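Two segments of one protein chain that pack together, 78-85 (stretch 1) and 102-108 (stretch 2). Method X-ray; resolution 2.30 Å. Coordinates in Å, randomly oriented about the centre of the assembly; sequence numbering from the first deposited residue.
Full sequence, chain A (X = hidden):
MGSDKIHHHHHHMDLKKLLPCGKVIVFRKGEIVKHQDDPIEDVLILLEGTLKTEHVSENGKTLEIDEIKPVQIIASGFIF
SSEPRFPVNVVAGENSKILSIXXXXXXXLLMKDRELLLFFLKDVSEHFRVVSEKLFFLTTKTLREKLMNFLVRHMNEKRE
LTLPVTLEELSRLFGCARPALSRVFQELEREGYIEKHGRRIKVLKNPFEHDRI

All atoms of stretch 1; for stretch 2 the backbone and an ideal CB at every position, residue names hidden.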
# COMPACT_ATOMS: atom_id res chain seq x y z
N PHE A 78 0.28 3.98 -5.60
CA PHE A 78 1.45 4.50 -6.29
C PHE A 78 1.69 5.98 -5.98
O PHE A 78 2.77 6.52 -6.24
CB PHE A 78 1.32 4.28 -7.81
CG PHE A 78 1.32 2.82 -8.22
CD1 PHE A 78 2.51 2.15 -8.42
CD2 PHE A 78 0.13 2.13 -8.40
CE1 PHE A 78 2.53 0.78 -8.79
CE2 PHE A 78 0.13 0.76 -8.77
CZ PHE A 78 1.32 0.09 -8.97
N ILE A 79 0.68 6.63 -5.39
CA ILE A 79 0.71 8.09 -5.22
C ILE A 79 1.90 8.53 -4.42
O ILE A 79 2.64 9.43 -4.86
CB ILE A 79 -0.61 8.62 -4.59
CG1 ILE A 79 -1.79 8.39 -5.55
CG2 ILE A 79 -0.51 10.11 -4.27
CD1 ILE A 79 -3.17 8.45 -4.85
N PHE A 80 2.16 7.85 -3.29
CA PHE A 80 3.17 8.28 -2.32
C PHE A 80 4.51 7.52 -2.37
O PHE A 80 5.32 7.65 -1.44
CB PHE A 80 2.55 8.33 -0.90
CG PHE A 80 1.47 9.43 -0.74
CD1 PHE A 80 1.83 10.77 -0.60
CD2 PHE A 80 0.11 9.11 -0.80
CE1 PHE A 80 0.86 11.78 -0.49
CE2 PHE A 80 -0.87 10.08 -0.70
CZ PHE A 80 -0.48 11.45 -0.54
N SER A 81 4.80 6.79 -3.45
CA SER A 81 6.17 6.25 -3.58
C SER A 81 7.21 7.35 -3.86
O SER A 81 6.88 8.50 -4.13
CB SER A 81 6.28 5.14 -4.64
OG SER A 81 5.70 5.51 -5.87
N SER A 82 8.47 6.98 -3.69
CA SER A 82 9.58 7.73 -4.31
C SER A 82 9.42 7.74 -5.85
O SER A 82 9.09 6.72 -6.46
CB SER A 82 10.89 7.07 -3.90
OG SER A 82 10.58 5.80 -3.33
N GLU A 83 9.62 8.90 -6.46
CA GLU A 83 9.42 9.06 -7.91
C GLU A 83 8.11 8.38 -8.37
O GLU A 83 8.13 7.40 -9.08
CB GLU A 83 10.64 8.52 -8.67
CG GLU A 83 10.70 8.90 -10.14
CD GLU A 83 11.88 8.26 -10.88
OE1 GLU A 83 13.04 8.44 -10.44
OE2 GLU A 83 11.62 7.57 -11.90
N PRO A 84 6.97 8.94 -7.95
CA PRO A 84 5.67 8.35 -8.24
C PRO A 84 5.19 8.51 -9.68
O PRO A 84 5.15 9.64 -10.19
CB PRO A 84 4.72 9.11 -7.31
CG PRO A 84 5.41 10.37 -7.00
CD PRO A 84 6.86 10.19 -7.18
N ARG A 85 4.75 7.40 -10.28
CA ARG A 85 4.42 7.30 -11.70
C ARG A 85 3.24 6.38 -11.95
O ARG A 85 3.14 5.32 -11.33
CB ARG A 85 5.62 6.76 -12.47
CG ARG A 85 6.73 7.76 -12.76
CD ARG A 85 7.86 7.09 -13.41
NE ARG A 85 8.97 7.87 -13.99
CZ ARG A 85 8.95 9.12 -14.52
NH1 ARG A 85 7.87 9.91 -14.59
NH2 ARG A 85 10.10 9.58 -15.01
N UNK A 102 -4.41 18.52 -5.29
CA UNK A 102 -2.96 18.61 -5.06
C UNK A 102 -2.52 17.71 -3.90
O UNK A 102 -3.19 17.62 -2.86
CB UNK A 102 -2.56 20.06 -4.78
N UNK A 103 -1.40 17.02 -4.12
CA UNK A 103 -0.90 16.05 -3.15
C UNK A 103 -0.77 16.61 -1.72
O UNK A 103 -1.08 15.92 -0.76
CB UNK A 103 0.46 15.53 -3.62
N UNK A 104 -0.26 17.84 -1.61
CA UNK A 104 -0.03 18.47 -0.30
C UNK A 104 -1.33 18.76 0.42
O UNK A 104 -1.41 18.57 1.64
CB UNK A 104 0.76 19.77 -0.46
N UNK A 105 -2.33 19.22 -0.34
CA UNK A 105 -3.66 19.39 0.18
C UNK A 105 -4.26 18.02 0.56
O UNK A 105 -4.90 17.91 1.63
CB UNK A 105 -4.54 20.11 -0.85
N UNK A 106 -4.07 16.99 -0.27
CA UNK A 106 -4.62 15.68 0.11
C UNK A 106 -4.00 15.20 1.43
O UNK A 106 -4.71 14.74 2.30
CB UNK A 106 -4.37 14.65 -1.00
N UNK A 107 -2.71 15.41 1.63
CA UNK A 107 -2.08 15.09 2.93
C UNK A 107 -2.70 15.84 4.11
O UNK A 107 -2.88 15.26 5.18
CB UNK A 107 -0.58 15.41 2.87
N UNK A 108 -2.97 17.14 3.92
CA UNK A 108 -3.59 17.98 4.96
C UNK A 108 -4.94 17.40 5.34
O UNK A 108 -5.25 17.35 6.51
CB UNK A 108 -3.75 19.43 4.48

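Position 102 comes right before the helix. Its phi of -57° and psi of 137° are within reach of most residues, proline included. The ideal CB has nothing of stretch 1 within 5.5 Å, so stretch 1 sets no demand here. The deposited residue is Pro-102, at the N-cap position. Its ring makes no contact with stretch 1, but its carbonyl O accepts a backbone hydrogen bond from the N of position 106, at 2.8 Å.

Position 103 opens the helix, with phi -52° and psi -43°. CA-to-CB points toward stretch 1, and the ideal CB is 4.9 Å from Phe-80 CE1. Beyond it stretch 1 offers two things: apolar surface from Ile-79 and Phe-80, and, farther out, the carbonyl O of Ile-79. A medium apolar side chain such as leucine or methionine could use the first. A long chain ending in a donor, such as lysine, glutamine or arginine, could also reach for the second. The deposited residue is Lys-103. Its NZ donates a hydrogen bond to Ile-79 O at 3.1 Å. On the way its methylenes cover apolar atoms: CD is 4.0 Å from Ile-79 CG2 and 4.0 Å from Phe-80 CE1. NZ also lies 3.1 Å from Pro-84 CG, a tight approach to a carbon. A water bridges to Ser-81: it donates to Ser-81 O at 3.1 Å and accepts a weak bond from Lys-103 NZ at 3.5 Å. The stretched chain has chi1 at -113° and chi3 at -112°, both between wells, while chi2 and chi4 are t.

Position 104 points away from stretch 1, and the ideal CB finds nothing within 5.5 Å. Many helix-compatible residues would suit, polar ones among them. It is Glu-104, with chi1 m and chi2 m. Its side chain comes no nearer to stretch 1 than 6.9 Å; the residue touches a crystal neighbour.

Position 105 is out of reach of stretch 1, which therefore does not restrict the choice. It is Val-105, chi1 t, which also touches a crystal neighbour.

Position 106 turns back toward stretch 1. Its ideal CB is 5.1 Å from Phe-80 CZ, the tip of an aromatic ring. Leucine, isoleucine, methionine or an aromatic residue could meet that tip. The deposited residue is Phe-106, chi1 t. The two rings meet edge to edge, with Phe-106 CD2 4.3 Å from Phe-80 CZ, so the contact is not a face-to-face stack.

Position 107 points its CA-to-CB bond sideways, with the ideal CB 5.2 Å from Phe-80 CE1. A branched or flexible apolar chain could bend back to the ring; leucine, isoleucine and methionine are candidates. It is Leu-107, with chi1 m and chi2 t. Its end comes nearer, bringing CG to 3.9 Å from Phe-80 CE1.

Position 108 is again out of reach, and polar residues would do as well as others. It is Asp-108, chi1 m, hydrogen-bonded elsewhere in the structure.

Stretch 2 102-108: PKEVFLD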
# COMPACT_ATOMS: atom_id res chain seq x y z
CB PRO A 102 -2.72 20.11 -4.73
CG PRO A 102 -3.92 20.85 -5.23
CD PRO A 102 -5.06 19.84 -5.21
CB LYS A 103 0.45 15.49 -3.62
CG LYS A 103 0.39 14.03 -3.98
CD LYS A 103 1.80 13.36 -4.06
CE LYS A 103 2.16 12.97 -5.47
NZ LYS A 103 3.52 12.34 -5.53
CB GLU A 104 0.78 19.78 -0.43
CG GLU A 104 2.22 19.61 -0.90
CD GLU A 104 3.06 18.67 -0.03
OE1 GLU A 104 2.84 18.62 1.20
OE2 GLU A 104 3.94 17.96 -0.57
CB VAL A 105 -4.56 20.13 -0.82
CG1 VAL A 105 -5.98 20.21 -0.30
CG2 VAL A 105 -4.01 21.54 -1.11
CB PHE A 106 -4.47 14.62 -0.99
CG PHE A 106 -5.31 13.39 -0.75
CD1 PHE A 106 -6.69 13.43 -0.93
CD2 PHE A 106 -4.73 12.19 -0.32
CE1 PHE A 106 -7.49 12.28 -0.69
CE2 PHE A 106 -5.50 11.04 -0.08
CZ PHE A 106 -6.89 11.08 -0.27
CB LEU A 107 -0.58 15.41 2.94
CG LEU A 107 0.40 14.40 2.37
CD1 LEU A 107 1.75 15.08 2.29
CD2 LEU A 107 0.49 13.10 3.18
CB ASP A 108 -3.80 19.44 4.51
CG ASP A 108 -2.50 20.19 4.24
OD1 ASP A 108 -1.44 19.75 4.71
OD2 ASP A 108 -2.44 21.25 3.58
O HOH W 1 5.40 10.99 -2.97
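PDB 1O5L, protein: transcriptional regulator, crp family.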